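Local structure of phosphodiesterase (Candida albicans, 6CPU) at residues I168-T180 with Y381-I393. The protein is a phosphodiesterase of the HD-domain superfamily, a largely helical protein that holds zinc and magnesium ions. Residues are numbered along the deposited sequence; the frame is centred on the assembly and turned at random.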
ATOM      1  N   ILE A 168       4.621   7.488 -14.373  1.00 18.86           N
ATOM      2  CA  ILE A 168       4.391   6.094 -14.052  1.00 20.12           C
ATOM      3  C   ILE A 168       3.059   5.642 -14.657  1.00 19.01           C
ATOM      4  O   ILE A 168       2.974   4.561 -15.232  1.00 18.57           O
ATOM      5  CB  ILE A 168       4.415   5.841 -12.529  1.00 22.42           C
ATOM      6  CG1 ILE A 168       5.805   6.170 -11.960  1.00 25.08           C
ATOM      7  CG2 ILE A 168       4.053   4.393 -12.240  1.00 24.69           C
ATOM      8  CD1 ILE A 168       5.837   6.316 -10.444  1.00 26.73           C
ATOM      9  N   LEU A 169       2.042   6.484 -14.542  1.00 18.39           N
ATOM     10  CA  LEU A 169       0.726   6.185 -15.096  1.00 19.36           C
ATOM     11  C   LEU A 169       0.808   5.959 -16.618  1.00 18.90           C
ATOM     12  O   LEU A 169       0.311   4.947 -17.139  1.00 17.54           O
ATOM     13  CB  LEU A 169      -0.205   7.341 -14.774  1.00 20.94           C
ATOM     14  CG  LEU A 169      -1.702   7.154 -14.848  1.00 23.65           C
ATOM     15  CD1 LEU A 169      -2.182   6.065 -13.905  1.00 22.65           C
ATOM     16  CD2 LEU A 169      -2.355   8.491 -14.515  1.00 24.56           C
ATOM     17  N   ASN A 170       1.461   6.884 -17.308  1.00 18.73           N
ATOM     18  CA  ASN A 170       1.626   6.808 -18.767  1.00 21.00           C
ATOM     19  C   ASN A 170       2.444   5.601 -19.193  1.00 20.75           C
ATOM     20  O   ASN A 170       2.075   4.911 -20.143  1.00 20.31           O
ATOM     21  CB  ASN A 170       2.272   8.075 -19.308  1.00 22.53           C
ATOM     22  CG  ASN A 170       2.511   8.016 -20.817  1.00 25.95           C
ATOM     23  OD1 ASN A 170       3.625   7.719 -21.283  1.00 30.24           O
ATOM     24  ND2 ASN A 170       1.466   8.280 -21.583  1.00 25.72           N
ATOM     25  N   CYS A 171       3.532   5.331 -18.478  1.00 21.13           N
ATOM     26  CA  CYS A 171       4.395   4.215 -18.816  1.00 23.65           C
ATOM     27  C   CYS A 171       3.635   2.892 -18.738  1.00 21.85           C
ATOM     28  O   CYS A 171       3.814   2.018 -19.586  1.00 20.30           O
ATOM     29  CB  CYS A 171       5.625   4.168 -17.912  1.00 27.88           C
ATOM     30  SG  CYS A 171       6.688   2.766 -18.299  1.00 41.16           S
ATOM     31  N   ASN A 172       2.789   2.738 -17.722  1.00 19.14           N
ATOM     32  CA  ASN A 172       2.061   1.495 -17.559  1.00 19.51           C
ATOM     33  C   ASN A 172       0.820   1.349 -18.429  1.00 19.49           C
ATOM     34  O   ASN A 172       0.368   0.216 -18.656  1.00 22.35           O
ATOM     35  CB  ASN A 172       1.739   1.248 -16.095  1.00 19.81           C
ATOM     36  CG  ASN A 172       2.963   0.850 -15.330  1.00 20.67           C
ATOM     37  OD1 ASN A 172       3.389  -0.304 -15.374  1.00 21.07           O
ATOM     38  ND2 ASN A 172       3.583   1.814 -14.686  1.00 21.42           N
ATOM     39  N   ALA A 173       0.299   2.454 -18.944  1.00 18.17           N
ATOM     40  CA  ALA A 173      -0.843   2.404 -19.847  1.00 18.65           C
ATOM     41  C   ALA A 173      -0.444   2.117 -21.312  1.00 19.58           C
ATOM     42  O   ALA A 173      -1.240   1.571 -22.085  1.00 19.37           O
ATOM     43  CB  ALA A 173      -1.612   3.692 -19.763  1.00 18.20           C
ATOM     44  N   THR A 174       0.769   2.500 -21.696  1.00 20.13           N
ATOM     45  CA  THR A 174       1.171   2.483 -23.117  1.00 21.71           C
ATOM     46  C   THR A 174       2.125   1.343 -23.480  1.00 23.32           C
ATOM     47  O   THR A 174       2.643   1.286 -24.596  1.00 24.98           O
ATOM     48  CB  THR A 174       1.836   3.802 -23.512  1.00 21.16           C
ATOM     49  OG1 THR A 174       3.032   3.981 -22.736  1.00 20.76           O
ATOM     50  CG2 THR A 174       0.896   4.952 -23.287  1.00 21.03           C
ATOM     51  N   ARG A 175       2.330   0.430 -22.545  1.00 24.68           N
ATOM     52  CA  ARG A 175       3.322  -0.629 -22.688  1.00 26.19           C
ATOM     53  C   ARG A 175       2.897  -1.594 -23.805  1.00 27.18           C
ATOM     54  O   ARG A 175       1.727  -1.942 -23.899  1.00 27.60           O
ATOM     55  CB  ARG A 175       3.466  -1.335 -21.324  1.00 25.43           C
ATOM     56  CG  ARG A 175       4.737  -2.118 -21.114  1.00 25.69           C
ATOM     57  CD  ARG A 175       4.794  -2.786 -19.743  1.00 24.26           C
ATOM     58  NE  ARG A 175       3.547  -3.461 -19.377  1.00 22.61           N
ATOM     59  CZ  ARG A 175       2.785  -3.173 -18.314  1.00 23.49           C
ATOM     60  NH1 ARG A 175       3.122  -2.212 -17.449  1.00 21.83           N
ATOM     61  NH2 ARG A 175       1.665  -3.856 -18.112  1.00 21.42           N
ATOM     62  N   SER A 176       3.815  -1.990 -24.692  1.00 29.20           N
ATOM     63  CA  SER A 176       3.453  -2.936 -25.771  1.00 30.74           C
ATOM     64  C   SER A 176       3.290  -4.350 -25.221  1.00 31.90           C
ATOM     65  O   SER A 176       3.723  -4.647 -24.107  1.00 29.10           O
ATOM     66  CB  SER A 176       4.505  -2.959 -26.884  1.00 32.45           C
ATOM     67  OG  SER A 176       5.731  -3.485 -26.410  1.00 32.70           O
ATOM     68  N   GLU A 177       2.677  -5.231 -26.006  1.00 32.64           N
ATOM     69  CA  GLU A 177       2.520  -6.613 -25.582  1.00 34.24           C
ATOM     70  C   GLU A 177       3.892  -7.291 -25.427  1.00 32.18           C
ATOM     71  O   GLU A 177       4.086  -8.078 -24.506  1.00 29.89           O
ATOM     72  CB  GLU A 177       1.603  -7.386 -26.546  1.00 38.09           C
ATOM     73  CG  GLU A 177       0.868  -8.555 -25.900  1.00 43.08           C
ATOM     74  CD  GLU A 177      -0.321  -8.145 -25.016  1.00 49.14           C
ATOM     75  OE1 GLU A 177      -0.458  -6.948 -24.641  1.00 51.81           O
ATOM     76  OE2 GLU A 177      -1.136  -9.038 -24.685  1.00 52.22           O
ATOM     77  N   ILE A 178       4.836  -6.960 -26.311  1.00 32.34           N
ATOM     78  CA  ILE A 178       6.204  -7.485 -26.250  1.00 31.87           C
ATOM     79  C   ILE A 178       6.929  -7.030 -24.980  1.00 30.03           C
ATOM     80  O   ILE A 178       7.631  -7.809 -24.342  1.00 27.90           O
ATOM     81  CB  ILE A 178       7.037  -7.039 -27.477  1.00 33.02           C
ATOM     82  CG1 ILE A 178       6.562  -7.768 -28.738  1.00 35.17           C
ATOM     83  CG2 ILE A 178       8.529  -7.285 -27.266  1.00 33.11           C
ATOM     84  CD1 ILE A 178       7.035  -7.125 -30.028  1.00 36.66           C
ATOM     85  N   ALA A 179       6.780  -5.761 -24.620  1.00 28.00           N
ATOM     86  CA  ALA A 179       7.403  -5.276 -23.399  1.00 25.98           C
ATOM     87  C   ALA A 179       6.773  -5.960 -22.189  1.00 24.15           C
ATOM     88  O   ALA A 179       7.474  -6.324 -21.258  1.00 24.42           O
ATOM     89  CB  ALA A 179       7.295  -3.759 -23.291  1.00 26.97           C
ATOM     90  N   THR A 180       5.453  -6.131 -22.215  1.00 23.72           N
ATOM     91  CA  THR A 180       4.723  -6.777 -21.128  1.00 24.41           C
ATOM     92  C   THR A 180       5.201  -8.208 -20.886  1.00 24.63           C
ATOM     93  O   THR A 180       5.415  -8.619 -19.744  1.00 23.38           O
ATOM     94  CB  THR A 180       3.207  -6.727 -21.394  1.00 24.96           C
ATOM     95  OG1 THR A 180       2.772  -5.358 -21.334  1.00 26.05           O
ATOM     96  CG2 THR A 180       2.414  -7.554 -20.383  1.00 24.66           C
ATOM     97  N   TYR A 381      -5.998   6.777 -10.166  1.00 17.20           N
ATOM     98  CA  TYR A 381      -4.562   6.537 -10.221  1.00 17.94           C
ATOM     99  C   TYR A 381      -4.191   5.197  -9.558  1.00 17.02           C
ATOM    100  O   TYR A 381      -3.525   4.350 -10.169  1.00 15.82           O
ATOM    101  CB  TYR A 381      -3.836   7.725  -9.563  1.00 18.98           C
ATOM    102  CG  TYR A 381      -2.338   7.568  -9.469  1.00 20.50           C
ATOM    103  CD1 TYR A 381      -1.702   7.198  -8.270  1.00 22.82           C
ATOM    104  CD2 TYR A 381      -1.553   7.810 -10.579  1.00 21.86           C
ATOM    105  CE1 TYR A 381      -0.307   7.087  -8.219  1.00 24.00           C
ATOM    106  CE2 TYR A 381      -0.189   7.684 -10.534  1.00 23.56           C
ATOM    107  CZ  TYR A 381       0.431   7.322  -9.383  1.00 23.86           C
ATOM    108  OH  TYR A 381       1.815   7.217  -9.464  1.00 28.78           O
ATOM    109  N   HIS A 382      -4.678   4.956  -8.345  1.00 16.72           N
ATOM    110  CA  HIS A 382      -4.380   3.691  -7.671  1.00 16.51           C
ATOM    111  C   HIS A 382      -4.869   2.497  -8.487  1.00 16.54           C
ATOM    112  O   HIS A 382      -4.159   1.513  -8.628  1.00 16.66           O
ATOM    113  CB  HIS A 382      -5.012   3.576  -6.268  1.00 17.19           C
ATOM    114  CG  HIS A 382      -4.742   4.734  -5.370  1.00 16.81           C
ATOM    115  ND1 HIS A 382      -3.495   5.297  -5.224  1.00 16.76           N
ATOM    116  CD2 HIS A 382      -5.566   5.427  -4.556  1.00 17.68           C
ATOM    117  CE1 HIS A 382      -3.566   6.304  -4.374  1.00 17.61           C
ATOM    118  NE2 HIS A 382      -4.813   6.403  -3.956  1.00 17.66           N
ATOM    119  N   ALA A 383      -6.078   2.585  -9.026  1.00 17.35           N
ATOM    120  CA  ALA A 383      -6.665   1.461  -9.770  1.00 18.04           C
ATOM    121  C   ALA A 383      -5.863   1.180 -11.049  1.00 18.05           C
ATOM    122  O   ALA A 383      -5.616   0.036 -11.434  1.00 17.00           O
ATOM    123  CB  ALA A 383      -8.112   1.765 -10.115  1.00 18.46           C
ATOM    124  N   SER A 384      -5.465   2.249 -11.718  1.00 17.96           N
ATOM    125  CA  SER A 384      -4.764   2.102 -12.979  1.00 17.59           C
ATOM    126  C   SER A 384      -3.384   1.495 -12.737  1.00 17.66           C
ATOM    127  O   SER A 384      -2.979   0.537 -13.413  1.00 17.66           O
ATOM    128  CB  SER A 384      -4.678   3.443 -13.695  1.00 17.27           C
ATOM    129  OG  SER A 384      -4.147   3.250 -14.998  1.00 17.64           O
ATOM    130  N   LEU A 385      -2.666   2.032 -11.761  1.00 18.35           N
ATOM    131  CA  LEU A 385      -1.385   1.441 -11.359  1.00 19.39           C
ATOM    132  C   LEU A 385      -1.489   0.009 -10.883  1.00 18.12           C
ATOM    133  O   LEU A 385      -0.701  -0.837 -11.282  1.00 16.95           O
ATOM    134  CB  LEU A 385      -0.713   2.263 -10.252  1.00 21.98           C
ATOM    135  CG  LEU A 385       0.400   3.161 -10.747  1.00 25.57           C
ATOM    136  CD1 LEU A 385      -0.150   4.222 -11.677  1.00 28.55           C
ATOM    137  CD2 LEU A 385       1.157   3.786  -9.582  1.00 25.12           C
ATOM    138  N   PHE A 386      -2.411  -0.271  -9.971  1.00 17.27           N
ATOM    139  CA  PHE A 386      -2.448  -1.607  -9.393  1.00 17.84           C
ATOM    140  C   PHE A 386      -2.720  -2.668 -10.455  1.00 18.50           C
ATOM    141  O   PHE A 386      -2.072  -3.725 -10.478  1.00 17.68           O
ATOM    142  CB  PHE A 386      -3.468  -1.686  -8.272  1.00 17.70           C
ATOM    143  CG  PHE A 386      -3.436  -2.975  -7.512  1.00 17.35           C
ATOM    144  CD1 PHE A 386      -2.244  -3.460  -6.962  1.00 18.81           C
ATOM    145  CD2 PHE A 386      -4.594  -3.690  -7.306  1.00 18.37           C
ATOM    146  CE1 PHE A 386      -2.236  -4.655  -6.239  1.00 19.04           C
ATOM    147  CE2 PHE A 386      -4.588  -4.876  -6.584  1.00 18.97           C
ATOM    148  CZ  PHE A 386      -3.412  -5.351  -6.044  1.00 18.07           C
ATOM    149  N   ILE A 387      -3.643  -2.375 -11.362  1.00 18.83           N
ATOM    150  CA  ILE A 387      -3.952  -3.331 -12.423  1.00 19.20           C
ATOM    151  C   ILE A 387      -2.816  -3.403 -13.435  1.00 19.06           C
ATOM    152  O   ILE A 387      -2.349  -4.487 -13.759  1.00 19.13           O
ATOM    153  CB  ILE A 387      -5.266  -3.001 -13.169  1.00 19.58           C
ATOM    154  CG1 ILE A 387      -6.467  -2.968 -12.210  1.00 20.60           C
ATOM    155  CG2 ILE A 387      -5.475  -3.992 -14.329  1.00 19.42           C
ATOM    156  CD1 ILE A 387      -6.678  -4.227 -11.388  1.00 21.68           C
ATOM    157  N   ASN A 388      -2.354  -2.254 -13.930  1.00 18.43           N
ATOM    158  CA  ASN A 388      -1.489  -2.249 -15.103  1.00 18.42           C
ATOM    159  C   ASN A 388      -0.013  -2.407 -14.791  1.00 18.56           C
ATOM    160  O   ASN A 388       0.737  -2.929 -15.614  1.00 18.81           O
ATOM    161  CB  ASN A 388      -1.713  -0.998 -15.916  1.00 19.37           C
ATOM    162  CG  ASN A 388      -3.150  -0.876 -16.389  1.00 21.09           C
ATOM    163  OD1 ASN A 388      -3.720  -1.826 -16.910  1.00 22.63           O
ATOM    164  ND2 ASN A 388      -3.722   0.282 -16.217  1.00 22.29           N
ATOM    165  N   LYS A 389       0.406  -1.959 -13.607  1.00 18.70           N
ATOM    166  CA  LYS A 389       1.791  -2.164 -13.193  1.00 19.17           C
ATOM    167  C   LYS A 389       1.958  -3.471 -12.434  1.00 19.31           C
ATOM    168  O   LYS A 389       2.854  -4.246 -12.745  1.00 21.39           O
ATOM    169  CB  LYS A 389       2.310  -0.992 -12.347  1.00 19.84           C
ATOM    170  CG  LYS A 389       3.721  -1.192 -11.806  1.00 20.60           C
ATOM    171  CD  LYS A 389       4.246   0.075 -11.150  1.00 22.84           C
ATOM    172  CE  LYS A 389       5.548  -0.164 -10.390  1.00 24.70           C
ATOM    173  NZ  LYS A 389       6.643  -0.633 -11.270  1.00 24.35           N
ATOM    174  N   VAL A 390       1.142  -3.695 -11.408  1.00 18.27           N
ATOM    175  CA  VAL A 390       1.355  -4.819 -10.506  1.00 19.04           C
ATOM    176  C   VAL A 390       0.729  -6.125 -11.023  1.00 18.54           C
ATOM    177  O   VAL A 390       1.457  -7.067 -11.338  1.00 19.45           O
ATOM    178  CB  VAL A 390       0.868  -4.502  -9.074  1.00 19.57           C
ATOM    179  CG1 VAL A 390       1.054  -5.711  -8.173  1.00 20.89           C
ATOM    180  CG2 VAL A 390       1.627  -3.314  -8.520  1.00 19.67           C
ATOM    181  N   LEU A 391      -0.594  -6.181 -11.128  1.00 19.39           N
ATOM    182  CA  LEU A 391      -1.269  -7.462 -11.399  1.00 19.86           C
ATOM    183  C   LEU A 391      -1.067  -7.960 -12.830  1.00 20.93           C
ATOM    184  O   LEU A 391      -0.935  -9.167 -13.036  1.00 20.28           O
ATOM    185  CB  LEU A 391      -2.763  -7.393 -11.052  1.00 20.18           C
ATOM    186  CG  LEU A 391      -3.126  -7.125  -9.583  1.00 21.21           C
ATOM    187  CD1 LEU A 391      -4.625  -6.962  -9.431  1.00 21.40           C
ATOM    188  CD2 LEU A 391      -2.619  -8.243  -8.669  1.00 23.14           C
ATOM    189  N   ARG A 392      -1.024  -7.052 -13.812  1.00 21.00           N
ATOM    190  CA  ARG A 392      -0.826  -7.460 -15.218  1.00 21.86           C
ATOM    191  C   ARG A 392       0.490  -8.215 -15.408  1.00 22.07           C
ATOM    192  O   ARG A 392       0.576  -9.126 -16.235  1.00 20.46           O
ATOM    193  CB  ARG A 392      -0.876  -6.243 -16.158  1.00 23.06           C
ATOM    194  CG  ARG A 392      -0.691  -6.556 -17.646  1.00 24.38           C
ATOM    195  CD  ARG A 392      -1.834  -7.411 -18.177  1.00 24.99           C
ATOM    196  NE  ARG A 392      -1.582  -7.899 -19.534  1.00 25.40           N
ATOM    197  CZ  ARG A 392      -0.909  -9.005 -19.860  1.00 25.98           C
ATOM    198  NH1 ARG A 392      -0.336  -9.785 -18.943  1.00 25.78           N
ATOM    199  NH2 ARG A 392      -0.788  -9.320 -21.149  1.00 27.61           N
ATOM    200  N   ILE A 393       1.514  -7.811 -14.650  1.00 21.12           N
ATOM    201  CA  ILE A 393       2.833  -8.449 -14.681  1.00 22.57           C
ATOM    202  C   ILE A 393       2.937  -9.620 -13.696  1.00 23.24           C
ATOM    203  O   ILE A 393       3.394 -10.700 -14.062  1.00 25.09           O
ATOM    204  CB  ILE A 393       3.949  -7.408 -14.393  1.00 22.63           C
ATOM    205  CG1 ILE A 393       3.881  -6.249 -15.395  1.00 24.07           C
ATOM    206  CG2 ILE A 393       5.332  -8.058 -14.361  1.00 23.17           C
ATOM    207  CD1 ILE A 393       3.827  -6.646 -16.858  1.00 24.19           C
TER
HETATM  208  O   HOH W   1      -1.404   2.812 -15.929  1.00 21.77           O
HETATM  209  O   HOH W   2       6.425   1.266 -13.708  1.00 28.62           O
HETATM  210  O   HOH W   3      -2.429  -6.897 -22.344  1.00 43.71           O
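Arg-175 reaches across from the loop between two helices and grips one backbone oxygen, Asn-388 O, end-on with both terminal nitrogens. The shorter bond, Arg-175 NH2 to Asn-388 O at 2.8 Å, lies in the carbonyl plane and is fairly straight (154°); Arg-175 NH1 comes in from above that plane at 3.1 Å. Arg-392 N bonds to Ile-387 O in the widened, pi-type part of the helix, which probably leaves Asn-388 O to the arginine. A bend at chi3 (45°) in Arg-175 swings its guanidinium round, and Arg-175 NE donates almost straight to Thr-180 OG1 at 2.8 Å, in the guanidinium plane, which fixes the group's rotation. Ile-393 CD1 sits over one face, towards the rim.

Farther along, Arg-392 lays its guanidinium over the methyl of Thr-180, with CG2 above the centre of the face, while Glu-177 OE2 makes a long salt bridge to Arg-392 NH2 (3.6 Å) at the edge. Water 3 links Glu-177 OE1 to Arg-392 NE.

On the other side of Arg-175, the amide of Asn-172 packs against the start of the Lys-389 side chain, Asn-172 OD1 lying 3.3 Å from Lys-389 CB. Its ND2 donates back to Ile-168 O, and water 2 joins the same nitrogen to Lys-389 NZ; Phe-93 makes a cation-pi contact with this lysine. Beyond, the packing turns apolar: Leu-169 CD1 meets Leu-385 CD1 at 3.5 Å and also touches Tyr-381 and Ser-384, and Ile-168 CG2 rests on Leu-385 CD2.

Helices 168-173 and 381-393 cross at 49°, their axes 9.0 Å apart. The Tyr-381 side chain lies about 9 Å from the bound magnesium ion. This is helix-helix packing in the mainly helical phosphodiesterase fold, joining helix 165-173, the loop after it and the first turn of helix 177-193 to helix 377-394.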